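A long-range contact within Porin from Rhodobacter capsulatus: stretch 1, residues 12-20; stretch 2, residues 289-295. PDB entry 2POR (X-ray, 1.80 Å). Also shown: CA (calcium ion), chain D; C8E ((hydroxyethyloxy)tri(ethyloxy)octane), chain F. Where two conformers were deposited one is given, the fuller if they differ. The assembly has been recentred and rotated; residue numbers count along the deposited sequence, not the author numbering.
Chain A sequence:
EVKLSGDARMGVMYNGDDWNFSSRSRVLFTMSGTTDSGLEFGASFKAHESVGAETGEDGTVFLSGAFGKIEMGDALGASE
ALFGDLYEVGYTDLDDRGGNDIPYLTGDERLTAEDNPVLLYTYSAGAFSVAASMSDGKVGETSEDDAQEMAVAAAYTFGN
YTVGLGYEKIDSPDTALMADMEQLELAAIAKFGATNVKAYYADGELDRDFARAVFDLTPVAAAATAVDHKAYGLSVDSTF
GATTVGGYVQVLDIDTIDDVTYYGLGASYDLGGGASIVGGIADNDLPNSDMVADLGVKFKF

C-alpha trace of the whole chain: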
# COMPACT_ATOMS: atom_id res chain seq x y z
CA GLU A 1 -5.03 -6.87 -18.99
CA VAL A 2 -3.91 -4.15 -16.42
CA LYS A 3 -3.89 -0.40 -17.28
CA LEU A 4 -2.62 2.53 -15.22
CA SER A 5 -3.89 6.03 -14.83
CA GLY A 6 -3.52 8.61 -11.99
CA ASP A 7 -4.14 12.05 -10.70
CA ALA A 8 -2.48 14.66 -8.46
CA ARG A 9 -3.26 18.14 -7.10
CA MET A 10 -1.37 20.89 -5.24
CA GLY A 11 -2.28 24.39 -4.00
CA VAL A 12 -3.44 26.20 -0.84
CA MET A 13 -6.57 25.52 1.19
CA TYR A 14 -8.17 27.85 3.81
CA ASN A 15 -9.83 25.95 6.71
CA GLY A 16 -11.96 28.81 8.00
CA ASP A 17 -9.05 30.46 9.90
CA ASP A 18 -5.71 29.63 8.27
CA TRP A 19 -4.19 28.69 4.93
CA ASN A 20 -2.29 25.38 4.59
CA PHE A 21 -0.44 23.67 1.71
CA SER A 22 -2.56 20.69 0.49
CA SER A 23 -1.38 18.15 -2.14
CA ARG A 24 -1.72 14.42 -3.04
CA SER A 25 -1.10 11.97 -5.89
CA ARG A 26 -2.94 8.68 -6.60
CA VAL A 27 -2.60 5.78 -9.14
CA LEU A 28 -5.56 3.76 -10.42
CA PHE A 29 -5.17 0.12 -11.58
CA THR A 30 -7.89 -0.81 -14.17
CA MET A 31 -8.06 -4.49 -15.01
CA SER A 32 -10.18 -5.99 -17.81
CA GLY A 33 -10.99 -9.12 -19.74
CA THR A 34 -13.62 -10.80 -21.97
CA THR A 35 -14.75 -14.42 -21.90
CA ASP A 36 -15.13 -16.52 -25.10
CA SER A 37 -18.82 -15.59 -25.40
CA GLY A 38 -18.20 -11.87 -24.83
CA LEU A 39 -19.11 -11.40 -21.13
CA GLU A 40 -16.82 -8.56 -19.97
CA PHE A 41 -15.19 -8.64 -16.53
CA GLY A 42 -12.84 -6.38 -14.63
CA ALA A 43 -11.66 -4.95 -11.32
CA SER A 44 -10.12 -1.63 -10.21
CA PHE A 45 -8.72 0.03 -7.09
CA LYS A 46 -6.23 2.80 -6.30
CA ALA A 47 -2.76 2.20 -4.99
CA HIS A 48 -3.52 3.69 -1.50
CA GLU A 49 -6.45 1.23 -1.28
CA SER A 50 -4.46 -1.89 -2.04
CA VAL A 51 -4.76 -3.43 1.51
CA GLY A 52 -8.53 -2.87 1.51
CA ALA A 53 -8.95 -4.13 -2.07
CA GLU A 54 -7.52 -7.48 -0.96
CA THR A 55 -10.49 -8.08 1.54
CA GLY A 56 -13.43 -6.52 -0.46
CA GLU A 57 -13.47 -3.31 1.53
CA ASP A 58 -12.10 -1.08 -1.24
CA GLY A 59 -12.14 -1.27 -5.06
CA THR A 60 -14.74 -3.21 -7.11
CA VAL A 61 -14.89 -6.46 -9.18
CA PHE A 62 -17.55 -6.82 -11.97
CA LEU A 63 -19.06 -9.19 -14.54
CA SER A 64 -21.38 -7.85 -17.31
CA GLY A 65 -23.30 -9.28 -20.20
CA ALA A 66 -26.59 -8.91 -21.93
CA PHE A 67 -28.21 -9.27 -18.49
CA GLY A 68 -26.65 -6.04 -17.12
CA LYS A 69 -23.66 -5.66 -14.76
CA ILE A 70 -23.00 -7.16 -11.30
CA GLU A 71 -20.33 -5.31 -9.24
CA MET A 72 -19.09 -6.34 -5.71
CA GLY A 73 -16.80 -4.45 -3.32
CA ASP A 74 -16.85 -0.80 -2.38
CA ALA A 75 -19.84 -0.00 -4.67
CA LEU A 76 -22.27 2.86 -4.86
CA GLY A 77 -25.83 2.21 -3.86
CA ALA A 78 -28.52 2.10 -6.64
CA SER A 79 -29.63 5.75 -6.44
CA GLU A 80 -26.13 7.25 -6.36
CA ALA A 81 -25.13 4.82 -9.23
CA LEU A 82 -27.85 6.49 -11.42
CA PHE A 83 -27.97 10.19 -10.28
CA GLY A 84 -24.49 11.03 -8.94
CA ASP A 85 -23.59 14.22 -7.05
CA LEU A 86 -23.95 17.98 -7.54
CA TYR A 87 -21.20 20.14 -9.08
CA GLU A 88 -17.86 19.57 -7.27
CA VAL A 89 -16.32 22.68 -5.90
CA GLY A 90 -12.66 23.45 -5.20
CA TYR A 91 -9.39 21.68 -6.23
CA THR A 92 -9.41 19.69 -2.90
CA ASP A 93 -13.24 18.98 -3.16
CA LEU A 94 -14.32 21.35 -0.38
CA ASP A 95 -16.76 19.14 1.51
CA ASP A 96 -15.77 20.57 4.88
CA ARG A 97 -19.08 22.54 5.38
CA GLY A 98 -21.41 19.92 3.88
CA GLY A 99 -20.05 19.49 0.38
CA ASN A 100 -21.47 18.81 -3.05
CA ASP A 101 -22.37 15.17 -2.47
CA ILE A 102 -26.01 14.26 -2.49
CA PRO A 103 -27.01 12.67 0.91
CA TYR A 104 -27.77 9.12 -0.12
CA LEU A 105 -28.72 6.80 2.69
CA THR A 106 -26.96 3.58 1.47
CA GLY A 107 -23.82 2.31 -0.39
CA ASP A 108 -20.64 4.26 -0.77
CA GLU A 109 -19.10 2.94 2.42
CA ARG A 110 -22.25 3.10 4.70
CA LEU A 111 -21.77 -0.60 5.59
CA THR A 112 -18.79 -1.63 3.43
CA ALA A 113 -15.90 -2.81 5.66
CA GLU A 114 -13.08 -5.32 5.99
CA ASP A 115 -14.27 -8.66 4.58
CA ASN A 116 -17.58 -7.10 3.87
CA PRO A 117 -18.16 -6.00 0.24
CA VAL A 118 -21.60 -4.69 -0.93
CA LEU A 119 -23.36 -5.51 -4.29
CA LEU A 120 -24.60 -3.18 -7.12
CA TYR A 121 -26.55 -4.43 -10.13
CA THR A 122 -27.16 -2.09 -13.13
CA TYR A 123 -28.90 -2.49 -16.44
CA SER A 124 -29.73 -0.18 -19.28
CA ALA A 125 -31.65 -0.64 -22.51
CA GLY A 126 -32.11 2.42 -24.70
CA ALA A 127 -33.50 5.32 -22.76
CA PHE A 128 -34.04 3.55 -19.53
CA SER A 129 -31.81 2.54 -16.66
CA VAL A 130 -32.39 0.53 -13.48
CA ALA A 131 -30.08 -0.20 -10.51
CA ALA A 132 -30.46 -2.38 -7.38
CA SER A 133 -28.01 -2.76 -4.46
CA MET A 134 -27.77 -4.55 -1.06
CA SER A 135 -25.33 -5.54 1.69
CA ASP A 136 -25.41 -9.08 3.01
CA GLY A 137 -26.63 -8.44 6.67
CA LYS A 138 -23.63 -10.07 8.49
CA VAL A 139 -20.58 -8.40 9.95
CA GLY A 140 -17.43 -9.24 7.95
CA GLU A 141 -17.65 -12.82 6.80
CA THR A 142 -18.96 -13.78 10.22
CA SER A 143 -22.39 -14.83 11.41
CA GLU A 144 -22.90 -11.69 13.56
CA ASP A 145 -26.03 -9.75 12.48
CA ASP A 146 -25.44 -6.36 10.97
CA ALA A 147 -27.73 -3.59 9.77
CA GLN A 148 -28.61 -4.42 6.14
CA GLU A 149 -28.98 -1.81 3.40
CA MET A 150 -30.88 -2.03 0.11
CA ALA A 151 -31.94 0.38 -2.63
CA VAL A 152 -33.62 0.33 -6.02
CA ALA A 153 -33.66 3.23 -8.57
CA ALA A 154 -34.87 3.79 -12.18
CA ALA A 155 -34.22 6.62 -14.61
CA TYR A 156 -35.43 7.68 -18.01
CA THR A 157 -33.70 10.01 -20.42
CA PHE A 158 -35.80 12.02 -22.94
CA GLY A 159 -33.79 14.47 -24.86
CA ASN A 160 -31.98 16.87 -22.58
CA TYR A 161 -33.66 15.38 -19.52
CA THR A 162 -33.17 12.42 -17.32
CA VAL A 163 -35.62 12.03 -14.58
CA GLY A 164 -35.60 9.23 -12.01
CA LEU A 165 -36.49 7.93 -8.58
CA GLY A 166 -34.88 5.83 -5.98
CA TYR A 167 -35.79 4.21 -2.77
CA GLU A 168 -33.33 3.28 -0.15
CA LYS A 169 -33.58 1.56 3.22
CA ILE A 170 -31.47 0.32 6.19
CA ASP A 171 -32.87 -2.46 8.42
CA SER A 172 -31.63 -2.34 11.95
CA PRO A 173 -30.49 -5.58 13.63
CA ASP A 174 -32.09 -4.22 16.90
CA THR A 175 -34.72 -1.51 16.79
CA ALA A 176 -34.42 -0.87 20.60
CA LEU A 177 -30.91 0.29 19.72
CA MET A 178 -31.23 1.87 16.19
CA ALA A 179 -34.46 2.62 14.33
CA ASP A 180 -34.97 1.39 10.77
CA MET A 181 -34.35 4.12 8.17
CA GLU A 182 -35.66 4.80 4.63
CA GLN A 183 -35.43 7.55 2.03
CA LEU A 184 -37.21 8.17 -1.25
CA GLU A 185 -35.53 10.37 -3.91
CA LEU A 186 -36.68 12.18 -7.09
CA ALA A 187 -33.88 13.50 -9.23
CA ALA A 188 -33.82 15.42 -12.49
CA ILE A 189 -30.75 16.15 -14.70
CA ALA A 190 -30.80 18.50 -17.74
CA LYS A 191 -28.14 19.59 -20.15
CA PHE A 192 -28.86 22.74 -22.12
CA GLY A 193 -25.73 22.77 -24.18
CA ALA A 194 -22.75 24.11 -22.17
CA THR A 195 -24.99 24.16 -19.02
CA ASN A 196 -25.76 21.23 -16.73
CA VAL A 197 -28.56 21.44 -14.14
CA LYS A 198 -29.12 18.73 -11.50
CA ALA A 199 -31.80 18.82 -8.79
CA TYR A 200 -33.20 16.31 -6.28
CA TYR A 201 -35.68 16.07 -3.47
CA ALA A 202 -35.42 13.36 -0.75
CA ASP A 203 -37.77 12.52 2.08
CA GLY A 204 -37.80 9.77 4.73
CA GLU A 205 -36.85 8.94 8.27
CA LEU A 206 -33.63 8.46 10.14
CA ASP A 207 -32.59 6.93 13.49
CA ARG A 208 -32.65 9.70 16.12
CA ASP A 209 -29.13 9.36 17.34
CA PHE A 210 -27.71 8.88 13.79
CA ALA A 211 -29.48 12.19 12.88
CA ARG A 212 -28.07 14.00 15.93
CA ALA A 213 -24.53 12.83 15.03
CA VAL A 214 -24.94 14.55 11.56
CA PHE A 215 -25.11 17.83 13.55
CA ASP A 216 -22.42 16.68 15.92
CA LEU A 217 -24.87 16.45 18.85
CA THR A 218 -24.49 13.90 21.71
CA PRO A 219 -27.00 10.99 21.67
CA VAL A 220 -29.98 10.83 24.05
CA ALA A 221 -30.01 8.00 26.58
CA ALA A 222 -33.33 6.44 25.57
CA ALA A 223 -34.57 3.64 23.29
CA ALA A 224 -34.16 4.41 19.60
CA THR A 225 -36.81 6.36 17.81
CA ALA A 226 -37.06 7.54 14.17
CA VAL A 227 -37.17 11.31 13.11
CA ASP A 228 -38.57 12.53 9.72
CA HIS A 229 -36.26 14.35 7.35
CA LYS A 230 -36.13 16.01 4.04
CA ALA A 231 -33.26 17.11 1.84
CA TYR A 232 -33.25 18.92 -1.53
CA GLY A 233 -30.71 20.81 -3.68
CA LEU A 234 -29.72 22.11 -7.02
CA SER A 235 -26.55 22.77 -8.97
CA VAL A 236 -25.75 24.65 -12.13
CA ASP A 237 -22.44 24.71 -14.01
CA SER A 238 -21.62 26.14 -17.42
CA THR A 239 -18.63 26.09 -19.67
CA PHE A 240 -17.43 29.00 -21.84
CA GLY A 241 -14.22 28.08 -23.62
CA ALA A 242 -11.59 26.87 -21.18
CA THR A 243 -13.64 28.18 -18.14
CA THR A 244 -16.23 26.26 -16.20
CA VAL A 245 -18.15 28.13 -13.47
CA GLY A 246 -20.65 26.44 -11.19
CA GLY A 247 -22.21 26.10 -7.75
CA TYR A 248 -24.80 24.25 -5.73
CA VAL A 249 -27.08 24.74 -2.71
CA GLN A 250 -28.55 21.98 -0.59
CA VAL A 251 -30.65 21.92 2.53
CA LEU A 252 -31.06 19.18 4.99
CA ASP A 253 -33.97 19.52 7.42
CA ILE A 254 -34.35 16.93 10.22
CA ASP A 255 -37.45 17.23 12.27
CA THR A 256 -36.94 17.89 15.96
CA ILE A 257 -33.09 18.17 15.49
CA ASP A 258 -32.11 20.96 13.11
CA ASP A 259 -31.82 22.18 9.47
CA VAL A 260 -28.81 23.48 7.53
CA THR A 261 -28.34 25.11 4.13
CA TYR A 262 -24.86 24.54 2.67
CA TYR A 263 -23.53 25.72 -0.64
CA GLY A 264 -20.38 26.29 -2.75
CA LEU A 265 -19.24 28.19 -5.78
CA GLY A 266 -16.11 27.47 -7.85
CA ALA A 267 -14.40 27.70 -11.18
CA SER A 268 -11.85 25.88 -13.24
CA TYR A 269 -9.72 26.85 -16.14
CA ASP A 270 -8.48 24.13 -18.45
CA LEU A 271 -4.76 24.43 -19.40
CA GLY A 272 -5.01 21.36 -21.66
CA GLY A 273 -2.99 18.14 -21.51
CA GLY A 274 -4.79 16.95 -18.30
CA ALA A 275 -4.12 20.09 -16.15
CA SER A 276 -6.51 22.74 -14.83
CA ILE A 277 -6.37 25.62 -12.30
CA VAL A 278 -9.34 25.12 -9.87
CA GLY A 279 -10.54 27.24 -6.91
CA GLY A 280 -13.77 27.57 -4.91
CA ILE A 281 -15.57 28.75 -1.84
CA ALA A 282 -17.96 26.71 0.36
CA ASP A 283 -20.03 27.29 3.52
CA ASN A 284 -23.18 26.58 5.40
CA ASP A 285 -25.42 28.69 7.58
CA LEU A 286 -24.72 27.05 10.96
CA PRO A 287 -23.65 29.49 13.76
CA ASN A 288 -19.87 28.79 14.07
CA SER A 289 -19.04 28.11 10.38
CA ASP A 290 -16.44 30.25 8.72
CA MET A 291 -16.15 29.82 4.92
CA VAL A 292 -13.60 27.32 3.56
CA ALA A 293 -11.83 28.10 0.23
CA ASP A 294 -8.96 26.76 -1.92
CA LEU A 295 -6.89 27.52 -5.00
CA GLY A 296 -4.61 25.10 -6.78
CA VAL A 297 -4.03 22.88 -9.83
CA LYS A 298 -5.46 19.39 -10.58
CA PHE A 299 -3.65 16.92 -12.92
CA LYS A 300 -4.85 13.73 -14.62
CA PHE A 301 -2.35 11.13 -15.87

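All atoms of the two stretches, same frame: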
# COMPACT_ATOMS: atom_id res chain seq x y z
N VAL A 12 -3.24 25.69 -2.22
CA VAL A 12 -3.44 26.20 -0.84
C VAL A 12 -4.89 26.11 -0.46
O VAL A 12 -5.77 26.28 -1.32
CB VAL A 12 -2.98 27.68 -0.68
CG1 VAL A 12 -1.47 27.65 -0.72
CG2 VAL A 12 -3.52 28.60 -1.76
N MET A 13 -5.20 25.74 0.78
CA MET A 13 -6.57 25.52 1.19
C MET A 13 -6.75 26.34 2.48
O MET A 13 -5.85 26.36 3.33
CB MET A 13 -6.78 24.01 1.43
CG MET A 13 -8.18 23.66 1.98
SD MET A 13 -8.37 23.92 3.77
CE MET A 13 -7.16 22.75 4.28
N TYR A 14 -7.89 26.98 2.67
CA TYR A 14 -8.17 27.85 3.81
C TYR A 14 -9.20 27.11 4.63
O TYR A 14 -10.29 26.86 4.11
CB TYR A 14 -8.77 29.12 3.32
CG TYR A 14 -9.05 30.10 4.43
CD1 TYR A 14 -7.97 30.75 5.00
CD2 TYR A 14 -10.36 30.36 4.80
CE1 TYR A 14 -8.20 31.71 5.96
CE2 TYR A 14 -10.59 31.32 5.76
CZ TYR A 14 -9.51 31.98 6.33
OH TYR A 14 -9.73 32.94 7.30
N ASN A 15 -8.92 26.78 5.90
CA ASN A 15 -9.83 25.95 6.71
C ASN A 15 -10.90 26.72 7.49
O ASN A 15 -11.67 26.16 8.28
CB ASN A 15 -9.01 25.08 7.70
CG ASN A 15 -8.19 25.90 8.70
OD1 ASN A 15 -8.42 27.10 8.87
ND2 ASN A 15 -7.12 25.39 9.29
N GLY A 16 -11.01 28.01 7.25
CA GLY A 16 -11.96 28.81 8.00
C GLY A 16 -11.17 29.85 8.76
O GLY A 16 -11.67 30.95 8.98
N ASP A 17 -9.91 29.55 9.12
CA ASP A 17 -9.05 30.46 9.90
C ASP A 17 -7.64 30.65 9.34
O ASP A 17 -7.06 31.74 9.33
CB ASP A 17 -8.96 29.94 11.38
CG ASP A 17 -10.31 29.74 12.13
OD1 ASP A 17 -11.02 30.73 12.40
OD2 ASP A 17 -10.66 28.58 12.42
N ASP A 18 -7.06 29.57 8.80
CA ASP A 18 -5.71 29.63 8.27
C ASP A 18 -5.61 28.90 6.93
O ASP A 18 -6.43 28.02 6.63
CB ASP A 18 -4.72 28.96 9.19
CG ASP A 18 -4.58 29.80 10.43
OD1 ASP A 18 -3.92 30.83 10.38
OD2 ASP A 18 -5.18 29.41 11.43
N TRP A 19 -4.59 29.31 6.19
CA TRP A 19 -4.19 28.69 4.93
C TRP A 19 -3.21 27.56 5.23
O TRP A 19 -2.42 27.67 6.17
CB TRP A 19 -3.49 29.71 4.01
CG TRP A 19 -4.49 30.69 3.41
CD1 TRP A 19 -4.69 31.92 3.96
CD2 TRP A 19 -5.29 30.45 2.32
NE1 TRP A 19 -5.63 32.47 3.22
CE2 TRP A 19 -6.02 31.63 2.25
CE3 TRP A 19 -5.51 29.43 1.42
CZ2 TRP A 19 -6.97 31.80 1.27
CZ3 TRP A 19 -6.47 29.60 0.44
CH2 TRP A 19 -7.19 30.78 0.37
N ASN A 20 -3.26 26.45 4.49
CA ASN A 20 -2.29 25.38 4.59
C ASN A 20 -1.97 24.90 3.18
O ASN A 20 -2.85 24.97 2.31
CB ASN A 20 -2.83 24.17 5.33
CG ASN A 20 -2.58 24.23 6.84
OD1 ASN A 20 -1.50 23.86 7.32
ND2 ASN A 20 -3.65 24.61 7.52
N SER A 289 -19.61 28.22 11.71
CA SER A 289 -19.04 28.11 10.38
C SER A 289 -18.48 29.33 9.69
O SER A 289 -19.18 30.29 9.34
CB SER A 289 -20.10 27.47 9.49
OG SER A 289 -20.39 26.19 10.06
N ASP A 290 -17.14 29.26 9.54
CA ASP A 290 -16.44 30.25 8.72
C ASP A 290 -16.32 29.53 7.36
O ASP A 290 -16.26 28.30 7.30
CB ASP A 290 -15.01 30.56 9.14
CG ASP A 290 -14.68 30.38 10.61
OD1 ASP A 290 -14.33 29.26 11.03
OD2 ASP A 290 -14.76 31.40 11.31
N MET A 291 -16.26 30.30 6.28
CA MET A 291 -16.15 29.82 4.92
C MET A 291 -14.79 29.18 4.67
O MET A 291 -13.76 29.77 5.08
CB MET A 291 -16.32 30.99 4.02
CG MET A 291 -16.37 30.73 2.53
SD MET A 291 -16.26 32.34 1.72
CE MET A 291 -14.57 32.74 2.06
N VAL A 292 -14.83 27.98 4.03
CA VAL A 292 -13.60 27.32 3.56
C VAL A 292 -13.37 27.75 2.09
O VAL A 292 -14.29 28.20 1.39
CB VAL A 292 -13.70 25.76 3.66
CG1 VAL A 292 -13.76 25.44 5.13
CG2 VAL A 292 -14.88 25.15 2.94
N ALA A 293 -12.15 27.69 1.59
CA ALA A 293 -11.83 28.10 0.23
C ALA A 293 -10.57 27.38 -0.21
O ALA A 293 -9.82 26.89 0.65
CB ALA A 293 -11.55 29.60 0.17
N ASP A 294 -10.27 27.27 -1.51
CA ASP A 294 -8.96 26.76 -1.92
C ASP A 294 -8.59 27.29 -3.29
O ASP A 294 -9.48 27.85 -3.97
CB ASP A 294 -8.98 25.24 -1.91
CG ASP A 294 -9.82 24.51 -2.95
OD1 ASP A 294 -10.12 25.00 -4.03
OD2 ASP A 294 -10.16 23.38 -2.67
N LEU A 295 -7.35 27.10 -3.69
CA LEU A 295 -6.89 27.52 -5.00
C LEU A 295 -5.70 26.66 -5.33
O LEU A 295 -4.71 26.65 -4.59
CB LEU A 295 -6.49 28.98 -4.98
CG LEU A 295 -5.96 29.51 -6.36
CD1 LEU A 295 -7.06 29.44 -7.42
CD2 LEU A 295 -5.53 30.94 -6.25
CA CA D . 0.16 22.45 7.22
C1 C8E F . -14.61 31.58 -6.83
C2 C8E F . -13.32 30.80 -7.13
C3 C8E F . -12.02 31.34 -6.50
C4 C8E F . -11.80 31.08 -5.00
C5 C8E F . -10.41 31.61 -4.68
C6 C8E F . -10.10 31.65 -3.19
C7 C8E F . -8.98 32.66 -2.89
C8 C8E F . -7.54 32.13 -3.00
O9 C8E F . -6.44 33.05 -3.22
C10 C8E F . -5.64 33.45 -2.08
C11 C8E F . -4.24 32.88 -1.76
O12 C8E F . -3.45 33.65 -0.83
C13 C8E F . -3.33 33.10 0.50
C14 C8E F . -1.97 32.95 1.23
O15 C8E F . -1.02 31.91 0.94
C16 C8E F . -0.69 31.13 2.11
C17 C8E F . 0.54 30.23 2.10
O18 C8E F . 0.86 29.47 3.26
C19 C8E F . 2.19 29.77 3.68
C20 C8E F . 2.39 30.65 4.90
O21 C8E F . 3.75 31.01 5.15
O HOH W 1 -0.62 21.22 5.38

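Closing a β-barrel requires that strands from opposite ends of the sequence find each other, and this porin is a clear example: no two touching residues of the pair are fewer than 273 positions apart. Strands 12-14 and 292-295 run antiparallel, their axes at 170° and approaching to 4.5 Å. The register pairs Val12 with Leu295, Met13 with Asp294 and Tyr14 with Ala293, and the spacing alternates as antiparallel geometry demands. At the two outer pairs, each residue both gives and receives a backbone hydrogen bond. Val12 N donates to Leu295 O at 2.9 Å and Leu295 N returns a bond to Val12 O at 3.0 Å; Tyr14 N donates to Ala293 O at 2.8 Å, with Ala293 N reaching Tyr14 O at a longer 3.2 Å. Met13 and Asp294 form the non-hydrogen-bonded pair between them, with CA atoms only 4.1 Å apart. Met13 instead bonds through its backbone to Asn20, so the first strand is held on this contact and on its own hairpin at once. Carbonyls also receive CA-H contacts, among them Asp294 CA to Val12 O at 3.3 Å.

Beyond Tyr14 the chain turns, and the turn is organised by Asn15, whose OD1 accepts from Asp17 N at 2.9 Å and from Asp18 N at 2.8 Å. Gly16 lies against the other stretch, its CA 3.6 Å from Met291 O. A CB here would clash with Asp290 OD1, and the backbone angles by themselves call for glycine. Nearby, Asp17 OD1 and Asp290 OD1 stand 3.9 Å apart, a proximity of like charges that offers no attraction.

Side chains alternate between the faces of the sheet. Val12, Tyr14, Ala293 and Leu295 share one face, where the contacts are apolar: Val12 CG2 meets Leu295 CB at 4.4 Å, and Tyr14 CB meets Ala293 CB at 4.2 Å. The edge of the Tyr14 ring meets the backbone just before the partner strand, where Met291 O lies near the ring plane, 3.5 Å from Tyr14 CD2. On the other face Met13 and Asp294 touch near their bases, CB to CB at 4.2 Å, before the ends of both side chains lead away; the Asp294 carboxylate is hydrogen-bonded elsewhere in the structure.

A C8E detergent molecule lies against both stretches, here through its ether portion: its C13 lies over one face of the Trp19 ring, 3.5 Å from Trp19 CE2, while its O9 is 3.8 Å from Leu295 CD2.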